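Local coordinates for protein Nup188 (Myceliophthora thermophila, PDB 4KF8) that probably serves as a scaffold component of the nuclear pore complex, sharing structural and functional properties with nuclear transport receptors, at residues Ser139-Ser144 and Ala188-Phe193; Asp152-Glu157 and Ala208-Ala213; Gln119-Val124 and Ala168-Ala173; Gly180-Leu185 and Pro221-Ile226; Ser251-Leu256 and Gly318-Asn323. All blocks are in the same frame, centred on the assembly; numbering follows the deposited sequence.

Interaction 1: Ser139-Ser144 and Ala188-Phe193; sequences SLFSWS and ANLAGF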
# COMPACT_ATOMS: atom_id res chain seq x y z
N SER A 139 11.07 -5.78 -10.74
CA SER A 139 11.25 -7.04 -11.45
C SER A 139 10.26 -8.06 -10.92
O SER A 139 9.56 -8.73 -11.69
CB SER A 139 12.68 -7.57 -11.24
OG SER A 139 13.62 -6.51 -11.33
N LEU A 140 10.19 -8.15 -9.59
CA LEU A 140 9.30 -9.08 -8.91
C LEU A 140 7.83 -8.84 -9.28
O LEU A 140 7.05 -9.78 -9.35
CB LEU A 140 9.49 -8.96 -7.40
CG LEU A 140 8.88 -10.06 -6.53
CD1 LEU A 140 9.52 -11.40 -6.83
CD2 LEU A 140 9.00 -9.71 -5.05
N PHE A 141 7.47 -7.58 -9.51
CA PHE A 141 6.10 -7.25 -9.89
C PHE A 141 5.76 -7.78 -11.28
O PHE A 141 4.67 -8.29 -11.51
CB PHE A 141 5.87 -5.73 -9.83
CG PHE A 141 4.53 -5.32 -10.36
CD1 PHE A 141 3.40 -5.42 -9.56
CD2 PHE A 141 4.39 -4.83 -11.65
CE1 PHE A 141 2.16 -5.04 -10.04
CE2 PHE A 141 3.16 -4.45 -12.13
CZ PHE A 141 2.04 -4.55 -11.32
N SER A 142 6.71 -7.65 -12.21
CA SER A 142 6.52 -8.16 -13.56
C SER A 142 6.61 -9.69 -13.57
O SER A 142 6.21 -10.34 -14.54
CB SER A 142 7.55 -7.54 -14.51
OG SER A 142 8.74 -7.21 -13.82
N TRP A 143 7.14 -10.24 -12.49
CA TRP A 143 7.27 -11.69 -12.34
C TRP A 143 5.96 -12.34 -11.90
O TRP A 143 5.53 -13.34 -12.48
CB TRP A 143 8.33 -12.02 -11.29
CG TRP A 143 9.73 -12.05 -11.80
CD1 TRP A 143 10.79 -11.32 -11.36
CD2 TRP A 143 10.24 -12.88 -12.85
NE1 TRP A 143 11.92 -11.63 -12.06
CE2 TRP A 143 11.61 -12.59 -12.99
CE3 TRP A 143 9.67 -13.84 -13.69
CZ2 TRP A 143 12.41 -13.23 -13.93
CZ3 TRP A 143 10.46 -14.47 -14.62
CH2 TRP A 143 11.82 -14.16 -14.74
N SER A 144 5.35 -11.74 -10.89
CA SER A 144 4.26 -12.33 -10.08
C SER A 144 3.49 -13.55 -10.61
O SER A 144 3.46 -14.59 -9.95
CB SER A 144 3.28 -11.24 -9.64
OG SER A 144 2.70 -10.58 -10.75
N ALA A 188 3.45 -5.12 -17.60
CA ALA A 188 3.48 -6.40 -16.89
C ALA A 188 2.36 -7.32 -17.34
O ALA A 188 1.33 -6.87 -17.84
CB ALA A 188 3.39 -6.17 -15.39
N ASN A 189 2.56 -8.63 -17.17
CA ASN A 189 1.54 -9.61 -17.48
C ASN A 189 0.33 -9.44 -16.58
O ASN A 189 -0.79 -9.79 -16.94
CB ASN A 189 2.09 -11.03 -17.35
CG ASN A 189 3.20 -11.32 -18.34
OD1 ASN A 189 3.15 -10.89 -19.49
ND2 ASN A 189 4.22 -12.05 -17.89
N LEU A 190 0.57 -8.88 -15.40
CA LEU A 190 -0.47 -8.62 -14.42
C LEU A 190 -1.54 -7.67 -14.95
O LEU A 190 -2.71 -7.77 -14.59
CB LEU A 190 0.13 -8.02 -13.15
CG LEU A 190 0.22 -8.94 -11.94
CD1 LEU A 190 0.56 -8.14 -10.70
CD2 LEU A 190 -1.09 -9.69 -11.76
N ALA A 191 -1.12 -6.75 -15.81
CA ALA A 191 -2.01 -5.72 -16.33
C ALA A 191 -3.17 -6.30 -17.13
O ALA A 191 -4.19 -5.65 -17.34
CB ALA A 191 -1.23 -4.73 -17.16
N GLY A 192 -3.00 -7.54 -17.58
CA GLY A 192 -4.05 -8.23 -18.32
C GLY A 192 -5.04 -8.92 -17.40
O GLY A 192 -6.21 -9.09 -17.75
N PHE A 193 -4.57 -9.33 -16.23
CA PHE A 193 -5.43 -9.99 -15.25
C PHE A 193 -6.33 -8.99 -14.53
O PHE A 193 -7.51 -9.26 -14.30
CB PHE A 193 -4.60 -10.79 -14.24
CG PHE A 193 -3.82 -11.92 -14.86
CD1 PHE A 193 -4.43 -13.11 -15.18
CD2 PHE A 193 -2.46 -11.77 -15.13
CE1 PHE A 193 -3.72 -14.15 -15.75
CE2 PHE A 193 -1.74 -12.81 -15.70
CZ PHE A 193 -2.37 -14.00 -16.01
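Phe141 reaches from the last turn of helix 134-143 to Ala188 and Leu190. It leaves CB with CG anti to the backbone N (chi1 174°). Beyond CG the two sides of the ring find different partners. On one side CD2 lies 4.1 Å from Ala188 CB, and CE2 comes to 3.7 Å from Ala188 CB. On the other side CD1 is 4.1 Å from Leu190 CD1, and CE1 is 3.6 Å from Leu190 CD1. At the tip, CZ still sits 3.9 Å from Leu190 CD1. Both methyls approach the ring obliquely. A serine in place of Phe141 would probably leave a gap between these two methyls and let Leu190 shift. Ser144 completes the contact. Its OG donates to Phe141 O at 3.1 Å, and the same oxygen rests against CG and CD1 of Leu190. Ser142 packs its CA and CB on the Ala188 methyl. Ile214 of helix 206-226 touches both Phe141 and Leu190, and Leu160 of helix 154-167 also meets the ring. The contact is buried helix-to-turn packing. The end of helix 134-143 meets the link after helix 181-187 and Leu190 just beyond it, consistent with a helical-repeat, probably solenoid-like, fold.

Interaction 2: Asp152-Glu157 and Ala208-Ala213; sequences DPIYGE and AARCYA
Arg210 lies between the carboxylates of Asp152 and Glu157, and the three form a salt-bridge network. The network joins the residues at the start of helix 154-167 to helix 206-226 in this all-helical domain. Asp152 meets the chain of Arg210 before its tip. Its OD2 is 3.4 Å from Arg210 NE, and its CB is 3.4 Å from Arg210 CG. The carboxylate plane stands 88° from the guanidinium plane, so the two groups do not pair flat. Glu157 meets the far end. Its OE1 forms a salt bridge with Arg210 NH1, but the two atoms are modelled too close and their exact places are doubtful. Here too the planes are steeply turned, 80° apart. Glu157 OE2 turns to the methyl of Ala213. One face of the guanidinium is covered by Ile154 CG2, 4.2 Å above its centre. Glu157 CB lies at the edge, in plane. Two acid groups close to one arginine would probably favour its charged form. Further out, the bend of the Arg210 chain at chi2 (-89°) carries CD out of line with the CA-CB-CG start of the chain. Pro153 CD lies loosely against Arg210 CB, and Pro153 also touches Leu190. Glu157 OE2 has a second, long and weak ion pair with Lys217 NZ. Pro153 is the centre of an inverse gamma turn at the N-cap position. Asp152 is the first residue of that turn, ahead of the helix. The turn is closed by a weak bond from Ile154 N to Asp152 O, 2.6 Å long.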
# COMPACT_ATOMS: atom_id res chain seq x y z
N ASP A 152 -3.29 -16.77 -6.96
CA ASP A 152 -3.13 -15.32 -6.98
C ASP A 152 -1.67 -14.87 -7.00
O ASP A 152 -0.82 -15.44 -6.33
CB ASP A 152 -3.83 -14.72 -5.76
CG ASP A 152 -3.37 -15.32 -4.45
OD1 ASP A 152 -2.57 -16.28 -4.49
OD2 ASP A 152 -3.80 -14.86 -3.38
N PRO A 153 -1.39 -13.81 -7.77
CA PRO A 153 -0.06 -13.20 -7.82
C PRO A 153 0.31 -12.60 -6.47
O PRO A 153 0.27 -11.38 -6.32
CB PRO A 153 -0.22 -12.08 -8.86
CG PRO A 153 -1.43 -12.46 -9.64
CD PRO A 153 -2.34 -13.12 -8.67
N ILE A 154 0.65 -13.45 -5.51
CA ILE A 154 0.97 -13.00 -4.16
C ILE A 154 2.17 -12.06 -4.12
O ILE A 154 2.22 -11.15 -3.30
CB ILE A 154 1.24 -14.20 -3.21
CG1 ILE A 154 2.15 -15.21 -3.89
CG2 ILE A 154 -0.08 -14.85 -2.80
CD1 ILE A 154 3.38 -15.57 -3.10
N TYR A 155 3.13 -12.29 -5.01
CA TYR A 155 4.33 -11.46 -5.04
C TYR A 155 4.10 -10.13 -5.73
O TYR A 155 4.91 -9.21 -5.61
CB TYR A 155 5.50 -12.21 -5.69
CG TYR A 155 6.23 -13.12 -4.73
CD1 TYR A 155 6.93 -12.60 -3.66
CD2 TYR A 155 6.21 -14.50 -4.90
CE1 TYR A 155 7.60 -13.42 -2.78
CE2 TYR A 155 6.89 -15.33 -4.03
CZ TYR A 155 7.58 -14.79 -2.96
OH TYR A 155 8.25 -15.60 -2.08
N GLY A 156 2.99 -10.03 -6.45
CA GLY A 156 2.61 -8.78 -7.09
C GLY A 156 2.30 -7.72 -6.06
O GLY A 156 2.88 -6.63 -6.08
N GLU A 157 1.40 -8.04 -5.15
CA GLU A 157 0.98 -7.10 -4.12
C GLU A 157 2.11 -6.80 -3.13
O GLU A 157 2.23 -5.69 -2.64
CB GLU A 157 -0.23 -7.63 -3.37
CG GLU A 157 -0.88 -6.58 -2.47
CD GLU A 157 -1.87 -7.18 -1.50
OE1 GLU A 157 -1.71 -8.36 -1.14
OE2 GLU A 157 -2.81 -6.47 -1.09
N ALA A 208 -8.54 -12.64 -8.93
CA ALA A 208 -9.23 -11.37 -9.12
C ALA A 208 -9.29 -10.56 -7.83
O ALA A 208 -9.24 -9.33 -7.85
CB ALA A 208 -10.63 -11.61 -9.64
N ALA A 209 -9.39 -11.25 -6.70
CA ALA A 209 -9.43 -10.60 -5.39
C ALA A 209 -8.09 -9.93 -5.08
O ALA A 209 -8.05 -8.86 -4.47
CB ALA A 209 -9.78 -11.60 -4.31
N ARG A 210 -7.00 -10.57 -5.50
CA ARG A 210 -5.67 -10.03 -5.30
C ARG A 210 -5.39 -8.95 -6.32
O ARG A 210 -4.70 -7.98 -6.02
CB ARG A 210 -4.61 -11.12 -5.41
CG ARG A 210 -4.35 -11.81 -4.10
CD ARG A 210 -3.26 -11.13 -3.30
NE ARG A 210 -3.08 -11.79 -2.02
CZ ARG A 210 -2.14 -11.48 -1.13
NH1 ARG A 210 -1.27 -10.51 -1.40
NH2 ARG A 210 -2.06 -12.14 0.01
N CYS A 211 -5.91 -9.13 -7.53
CA CYS A 211 -5.81 -8.12 -8.56
C CYS A 211 -6.39 -6.79 -8.06
O CYS A 211 -5.78 -5.74 -8.25
CB CYS A 211 -6.53 -8.57 -9.84
SG CYS A 211 -5.64 -9.82 -10.80
N TYR A 212 -7.54 -6.85 -7.41
CA TYR A 212 -8.15 -5.66 -6.84
C TYR A 212 -7.28 -5.06 -5.75
O TYR A 212 -7.17 -3.84 -5.62
CB TYR A 212 -9.54 -5.95 -6.28
CG TYR A 212 -10.21 -4.72 -5.71
CD1 TYR A 212 -11.00 -3.90 -6.51
CD2 TYR A 212 -10.04 -4.37 -4.38
CE1 TYR A 212 -11.60 -2.77 -6.00
CE2 TYR A 212 -10.64 -3.24 -3.86
CZ TYR A 212 -11.41 -2.44 -4.67
OH TYR A 212 -12.01 -1.32 -4.16
N ALA A 213 -6.67 -5.93 -4.95
CA ALA A 213 -5.81 -5.51 -3.85
C ALA A 213 -4.58 -4.78 -4.37
O ALA A 213 -4.14 -3.80 -3.78
CB ALA A 213 -5.39 -6.71 -3.03

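Interaction 3: Gln119-Val124 and Ala168-Ala173; sequences QCQLQV and ALPALA
Gln121 stands out from the start of helix 121-130 and lies against the start of helix 170-178. Its CG sits between the backbone N and the carbonyl carbon (chi1 67°), and the chain is extended beyond it. The base of the chain and its tip find different hollows. Gln121 CB rests 3.7 Å from Leu169 CD2. At the tip Gln121 OE1 is 3.2 Å from Pro170 CD, and NE2 is 3.4 Å from Ala171 CB. The amide thus spans the step from the proline ring to the alanine methyl. The Gln121 side chain crosses Pro170 at about a right angle. Leu169 supplies the return bump. Its CD2 enters the notch between Gln121 and Val124, 3.9 Å from Val124 CB. The Ala171 methyl fills a second notch, between the Gln121 amide and Leu122 CD2, which is 3.8 Å away from Ala171 CB. Leu172 points CD1 at the backbone, 3.7 Å from Gln121 O, and its side chain goes on to Leu125 and Met128. The contact joins two helix starts of the all-helical domain; Leu169 and Cys120 hold the N-cap positions. No hydrogen bond runs between the two segments. Cohesion here rests mainly on fit and apolar contact. The uncharged amide meets carbon atoms of Pro170 and Ala171, so in this contact it probably acts more by shape than by hydrogen bonding.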
# COMPACT_ATOMS: atom_id res chain seq x y z
N GLN A 119 13.45 13.27 7.67
CA GLN A 119 14.41 14.34 7.47
C GLN A 119 15.60 13.76 6.73
O GLN A 119 16.29 14.46 5.98
CB GLN A 119 14.84 14.95 8.81
CG GLN A 119 15.94 16.01 8.72
CD GLN A 119 15.47 17.33 8.11
OE1 GLN A 119 15.10 17.40 6.93
NE2 GLN A 119 15.49 18.39 8.91
N CYS A 120 15.83 12.47 6.93
CA CYS A 120 16.88 11.75 6.24
C CYS A 120 16.30 10.82 5.17
O CYS A 120 16.53 9.61 5.19
CB CYS A 120 17.73 10.93 7.22
SG CYS A 120 19.28 11.72 7.73
N GLN A 121 15.54 11.40 4.24
CA GLN A 121 14.93 10.61 3.16
C GLN A 121 15.94 10.31 2.05
O GLN A 121 15.94 9.22 1.48
CB GLN A 121 13.69 11.31 2.60
CG GLN A 121 13.96 12.62 1.87
CD GLN A 121 12.75 13.13 1.11
OE1 GLN A 121 11.61 12.80 1.44
NE2 GLN A 121 13.00 13.92 0.08
N LEU A 122 16.80 11.28 1.75
CA LEU A 122 17.86 11.07 0.77
C LEU A 122 18.81 10.01 1.30
O LEU A 122 19.44 9.28 0.54
CB LEU A 122 18.62 12.38 0.50
CG LEU A 122 17.87 13.47 -0.27
CD1 LEU A 122 18.70 14.74 -0.39
CD2 LEU A 122 17.45 12.97 -1.64
N GLN A 123 18.90 9.94 2.62
CA GLN A 123 19.69 8.92 3.29
C GLN A 123 19.12 7.54 2.96
O GLN A 123 19.85 6.64 2.54
CB GLN A 123 19.64 9.14 4.80
CG GLN A 123 20.89 8.71 5.53
CD GLN A 123 22.03 9.70 5.37
OE1 GLN A 123 22.12 10.67 6.12
NE2 GLN A 123 22.90 9.46 4.40
N VAL A 124 17.81 7.38 3.16
CA VAL A 124 17.12 6.16 2.80
C VAL A 124 17.29 5.89 1.30
O VAL A 124 17.63 4.78 0.90
CB VAL A 124 15.62 6.23 3.13
CG1 VAL A 124 14.95 4.89 2.85
CG2 VAL A 124 15.43 6.63 4.58
N ALA A 168 6.33 6.91 -0.10
CA ALA A 168 5.88 7.94 0.83
C ALA A 168 7.00 8.95 1.04
O ALA A 168 6.78 10.03 1.59
CB ALA A 168 5.46 7.33 2.15
N LEU A 169 8.20 8.58 0.61
CA LEU A 169 9.34 9.48 0.61
C LEU A 169 9.51 10.06 -0.80
O LEU A 169 9.95 9.35 -1.71
CB LEU A 169 10.62 8.74 1.03
CG LEU A 169 10.67 8.07 2.41
CD1 LEU A 169 9.98 6.71 2.41
CD2 LEU A 169 12.11 7.93 2.89
N PRO A 170 9.14 11.34 -0.98
CA PRO A 170 9.10 12.06 -2.26
C PRO A 170 10.32 11.85 -3.15
O PRO A 170 10.17 11.75 -4.37
CB PRO A 170 9.03 13.52 -1.82
CG PRO A 170 8.30 13.48 -0.53
CD PRO A 170 8.75 12.21 0.15
N ALA A 171 11.50 11.77 -2.56
CA ALA A 171 12.73 11.58 -3.32
C ALA A 171 12.77 10.21 -4.00
O ALA A 171 13.12 10.10 -5.18
CB ALA A 171 13.94 11.75 -2.42
N LEU A 172 12.39 9.17 -3.26
CA LEU A 172 12.33 7.82 -3.81
C LEU A 172 11.20 7.68 -4.81
O LEU A 172 11.25 6.83 -5.71
CB LEU A 172 12.16 6.78 -2.69
CG LEU A 172 13.39 6.44 -1.85
CD1 LEU A 172 13.52 7.35 -0.64
CD2 LEU A 172 13.34 4.99 -1.42
N ALA A 173 10.17 8.51 -4.65
CA ALA A 173 9.05 8.53 -5.58
C ALA A 173 9.49 9.03 -6.96
O ALA A 173 8.97 8.58 -7.98
CB ALA A 173 7.93 9.40 -5.04

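Interaction 4: Gly180-Leu185 and Pro221-Ile226; sequences GLLGHL and PLLLNI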
# COMPACT_ATOMS: atom_id res chain seq x y z
N GLY A 180 10.84 4.57 -14.71
CA GLY A 180 9.66 4.15 -15.45
C GLY A 180 8.85 3.06 -14.79
O GLY A 180 8.45 2.10 -15.45
N LEU A 181 8.62 3.19 -13.49
CA LEU A 181 7.79 2.24 -12.76
C LEU A 181 6.41 2.15 -13.40
O LEU A 181 5.88 1.06 -13.60
CB LEU A 181 7.65 2.66 -11.29
CG LEU A 181 6.63 1.85 -10.48
CD1 LEU A 181 7.05 0.39 -10.37
CD2 LEU A 181 6.42 2.45 -9.10
N LEU A 182 5.85 3.30 -13.74
CA LEU A 182 4.53 3.37 -14.35
C LEU A 182 4.51 2.70 -15.72
O LEU A 182 3.45 2.32 -16.21
CB LEU A 182 4.09 4.83 -14.47
CG LEU A 182 4.15 5.60 -13.15
CD1 LEU A 182 3.58 6.98 -13.31
CD2 LEU A 182 3.41 4.84 -12.06
N GLY A 183 5.68 2.56 -16.33
CA GLY A 183 5.80 1.87 -17.59
C GLY A 183 5.79 0.37 -17.38
O GLY A 183 5.21 -0.38 -18.15
N HIS A 184 6.45 -0.06 -16.30
CA HIS A 184 6.54 -1.47 -15.96
C HIS A 184 5.19 -1.99 -15.45
O HIS A 184 4.87 -3.17 -15.61
CB HIS A 184 7.61 -1.69 -14.89
CG HIS A 184 9.01 -1.44 -15.37
ND1 HIS A 184 9.96 -0.82 -14.59
CD2 HIS A 184 9.61 -1.73 -16.54
CE1 HIS A 184 11.09 -0.74 -15.26
NE2 HIS A 184 10.91 -1.29 -16.45
N LEU A 185 4.42 -1.10 -14.84
CA LEU A 185 3.12 -1.46 -14.28
C LEU A 185 2.15 -1.92 -15.35
O LEU A 185 1.45 -2.92 -15.18
CB LEU A 185 2.50 -0.27 -13.53
CG LEU A 185 3.15 0.20 -12.22
CD1 LEU A 185 2.32 1.31 -11.59
CD2 LEU A 185 3.35 -0.95 -11.25
N PRO A 221 -2.53 4.26 -4.33
CA PRO A 221 -1.78 5.09 -3.37
C PRO A 221 -0.36 5.38 -3.85
O PRO A 221 0.24 6.36 -3.40
CB PRO A 221 -1.76 4.23 -2.11
CG PRO A 221 -1.98 2.85 -2.58
CD PRO A 221 -2.90 2.96 -3.74
N LEU A 222 0.16 4.55 -4.74
CA LEU A 222 1.43 4.84 -5.39
C LEU A 222 1.31 6.09 -6.25
O LEU A 222 2.16 6.98 -6.18
CB LEU A 222 1.89 3.66 -6.26
CG LEU A 222 2.95 2.73 -5.68
CD1 LEU A 222 3.08 1.46 -6.50
CD2 LEU A 222 4.29 3.44 -5.59
N LEU A 223 0.24 6.17 -7.04
CA LEU A 223 0.02 7.31 -7.93
C LEU A 223 -0.16 8.62 -7.18
O LEU A 223 0.26 9.68 -7.64
CB LEU A 223 -1.18 7.05 -8.84
CG LEU A 223 -1.09 5.86 -9.79
CD1 LEU A 223 -2.32 5.79 -10.66
CD2 LEU A 223 0.17 5.93 -10.63
N LEU A 224 -0.81 8.54 -6.01
CA LEU A 224 -1.02 9.71 -5.17
C LEU A 224 0.30 10.24 -4.63
O LEU A 224 0.44 11.44 -4.37
CB LEU A 224 -1.94 9.36 -4.00
CG LEU A 224 -3.39 9.00 -4.29
CD1 LEU A 224 -3.92 8.07 -3.21
CD2 LEU A 224 -4.24 10.25 -4.36
N ASN A 225 1.26 9.34 -4.46
CA ASN A 225 2.56 9.71 -3.92
C ASN A 225 3.54 10.13 -5.01
O ASN A 225 4.35 11.03 -4.81
CB ASN A 225 3.15 8.56 -3.10
CG ASN A 225 2.42 8.35 -1.79
OD1 ASN A 225 1.90 9.29 -1.20
ND2 ASN A 225 2.39 7.11 -1.32
N ILE A 226 3.46 9.47 -6.16
CA ILE A 226 4.33 9.79 -7.30
C ILE A 226 4.09 11.22 -7.77
O ILE A 226 4.98 11.87 -8.33
CB ILE A 226 4.18 8.75 -8.44
CG1 ILE A 226 4.77 7.40 -8.00
CG2 ILE A 226 4.87 9.20 -9.72
CD1 ILE A 226 4.81 6.36 -9.09
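Leu182 and Ile226 owe their meeting to their torsions. Leu182 CG lies beside its backbone N and anti to the carbonyl carbon (chi1 -53°). In Ile226, CD1 is extended, anti to CA (chi2 -174°). The two side chains reach toward each other tip to tip, with Leu182 CD2 3.6 Å from Ile226 CD1. The same Leu182 CD2 also meets Leu223 CD2, 3.7 Å away, so one methyl has two partners. Leu181 adds a looser contact. Its CD2 is 4.2 Å from Leu222 CD2 and also 4.2 Å from Ile226 CD1. Ile226 CD1 thus meets both Leu181 and Leu182. This is leucine-rich packing in the helical fold: the short helical segments 181-185 and 221-226 run nearly antiparallel, their axes 12.5 Å apart at closest approach and their directions 158° apart. The wide spacing explains why only side-chain ends meet. Gly180, with positive phi, is the C-prime residue of a Schellman motif that ends the preceding helix. Helix 181-187 starts directly after it, and Gly180 O accepts from both Gly183 N and His184 N. Around the contact, Leu182 also touches Val238 and Val241 of helix 235-242. Leu181 reaches Thr138, and Leu223 packs on Leu295 of helix 284-303.

Interaction 5: Ser251-Leu256 and Gly318-Asn323; sequences SSVDRL and GAVLEN
Val253 and Val320 cross at about a right angle where helix 246-254 packs against helix 317-328. This is helix-to-helix packing in the part of the all-helical domain next to the C-terminal helix 362-378. Val320 CG2 faces both branches of Val253. It lies 3.7 Å from Val253 CG2, and Val253 CG1 is just as near. Val253 CG1, set anti to the backbone N (chi1 -175°), also meets the methyl of Ala319, with Ala319 CB 3.7 Å from it. Trp315 packs on both valines, and Val320 carries on to Ile374 and Leu378 of helix 362-378. One turn further along, Asn323 works on the backbone instead. Its CG is anti to the carbonyl carbon (chi1 -70°), and the amide lies by the backbone of Val253 and Leu256. Asn323 ND2 donates a weak hydrogen bond to Val253 O, 3.2 Å away, with an angle of only 121° at the hydrogen. Asn323 CB packs against Leu256 O, which also takes a weak hydrogen bond from Trp327 NE1. An alanine in place of Asn323 would probably leave Val253 O without this side-chain donor and open a small gap beside that backbone. The bond is bent, so it would hold the amide only loosely. Val253 O has a second donor from its own segment: Leu256 N, 3.3 Å away.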
# COMPACT_ATOMS: atom_id res chain seq x y z
N SER A 251 -16.11 0.09 -12.56
CA SER A 251 -16.56 -0.73 -11.45
C SER A 251 -16.57 0.04 -10.13
O SER A 251 -17.47 -0.12 -9.32
CB SER A 251 -15.67 -1.97 -11.30
OG SER A 251 -15.57 -2.67 -12.53
N SER A 252 -15.55 0.88 -9.94
CA SER A 252 -15.39 1.64 -8.71
C SER A 252 -16.63 2.47 -8.36
O SER A 252 -16.95 2.65 -7.18
CB SER A 252 -14.17 2.56 -8.80
OG SER A 252 -14.33 3.52 -9.82
N VAL A 253 -17.32 2.96 -9.38
CA VAL A 253 -18.52 3.76 -9.18
C VAL A 253 -19.74 2.87 -8.95
O VAL A 253 -20.53 3.12 -8.04
CB VAL A 253 -18.79 4.68 -10.39
CG1 VAL A 253 -19.98 5.59 -10.12
CG2 VAL A 253 -17.55 5.50 -10.72
N ASP A 254 -19.88 1.84 -9.77
CA ASP A 254 -21.02 0.93 -9.68
C ASP A 254 -21.08 0.15 -8.37
O ASP A 254 -22.15 -0.22 -7.92
CB ASP A 254 -21.03 -0.04 -10.87
CG ASP A 254 -21.43 0.63 -12.17
OD1 ASP A 254 -22.16 1.65 -12.11
OD2 ASP A 254 -21.03 0.14 -13.24
N ARG A 255 -19.91 -0.08 -7.77
CA ARG A 255 -19.85 -0.83 -6.51
C ARG A 255 -20.52 -0.09 -5.36
O ARG A 255 -21.12 -0.72 -4.48
CB ARG A 255 -18.40 -1.16 -6.15
CG ARG A 255 -17.94 -2.51 -6.66
CD ARG A 255 -16.63 -2.93 -6.01
NE ARG A 255 -15.50 -2.14 -6.48
CZ ARG A 255 -14.84 -2.39 -7.61
NH1 ARG A 255 -15.21 -3.41 -8.37
NH2 ARG A 255 -13.82 -1.63 -7.97
N LEU A 256 -20.41 1.23 -5.35
CA LEU A 256 -20.96 2.03 -4.27
C LEU A 256 -22.35 2.55 -4.60
O LEU A 256 -22.81 3.54 -4.02
CB LEU A 256 -20.03 3.20 -3.94
CG LEU A 256 -18.59 2.83 -3.56
CD1 LEU A 256 -17.87 4.06 -3.04
CD2 LEU A 256 -18.57 1.71 -2.54
N GLY A 318 -20.15 12.59 -11.03
CA GLY A 318 -21.53 12.87 -10.69
C GLY A 318 -22.25 11.72 -10.01
O GLY A 318 -22.94 11.92 -9.01
N ALA A 319 -22.08 10.52 -10.56
CA ALA A 319 -22.70 9.34 -9.98
C ALA A 319 -22.14 9.05 -8.59
O ALA A 319 -22.88 8.67 -7.69
CB ALA A 319 -22.50 8.14 -10.89
N VAL A 320 -20.84 9.25 -8.43
CA VAL A 320 -20.17 8.98 -7.16
C VAL A 320 -20.73 9.84 -6.02
O VAL A 320 -21.05 9.32 -4.95
CB VAL A 320 -18.65 9.20 -7.27
CG1 VAL A 320 -17.99 9.08 -5.91
CG2 VAL A 320 -18.05 8.19 -8.25
N LEU A 321 -20.85 11.14 -6.26
CA LEU A 321 -21.40 12.07 -5.28
C LEU A 321 -22.77 11.63 -4.77
O LEU A 321 -22.99 11.53 -3.56
CB LEU A 321 -21.50 13.48 -5.87
CG LEU A 321 -20.20 14.27 -6.01
CD1 LEU A 321 -20.12 14.93 -7.38
CD2 LEU A 321 -20.09 15.31 -4.90
N GLU A 322 -23.68 11.37 -5.70
CA GLU A 322 -25.03 10.93 -5.37
C GLU A 322 -25.01 9.60 -4.61
O GLU A 322 -25.75 9.42 -3.65
CB GLU A 322 -25.87 10.81 -6.63
CG GLU A 322 -26.02 12.13 -7.39
CD GLU A 322 -26.58 11.93 -8.79
OE1 GLU A 322 -26.68 10.77 -9.24
OE2 GLU A 322 -26.92 12.94 -9.44
N ASN A 323 -24.16 8.68 -5.06
CA ASN A 323 -23.99 7.39 -4.40
C ASN A 323 -23.51 7.56 -2.96
O ASN A 323 -23.93 6.84 -2.07
CB ASN A 323 -23.02 6.50 -5.17
CG ASN A 323 -23.59 6.03 -6.49
OD1 ASN A 323 -24.61 6.53 -6.96
ND2 ASN A 323 -22.92 5.07 -7.11

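Overall arrangement
Interactions 1, 2 and 4 form a connected group around helix 206-226. The centres of 1 and 2 are 10 Å apart, and they touch at several points, among them Ser144 CB to Gly156 N at 3.4 Å. Interaction 1 also touches interaction 4, with Phe141 CE2 3.6 Å from Leu185 CD2. Interactions 2 and 4 share helix 206-226 but do not touch; their nearest atoms are about 7 Å apart. Interaction 3 joins the group through Ala173 and Asn225, its centre 16 Å from that of interaction 4. Interaction 5 lies apart, 35 Å from interaction 3 between centres. It still meets interaction 2, where Arg255 packs on Tyr212. All five are structural contacts, and no ligand is bound at any.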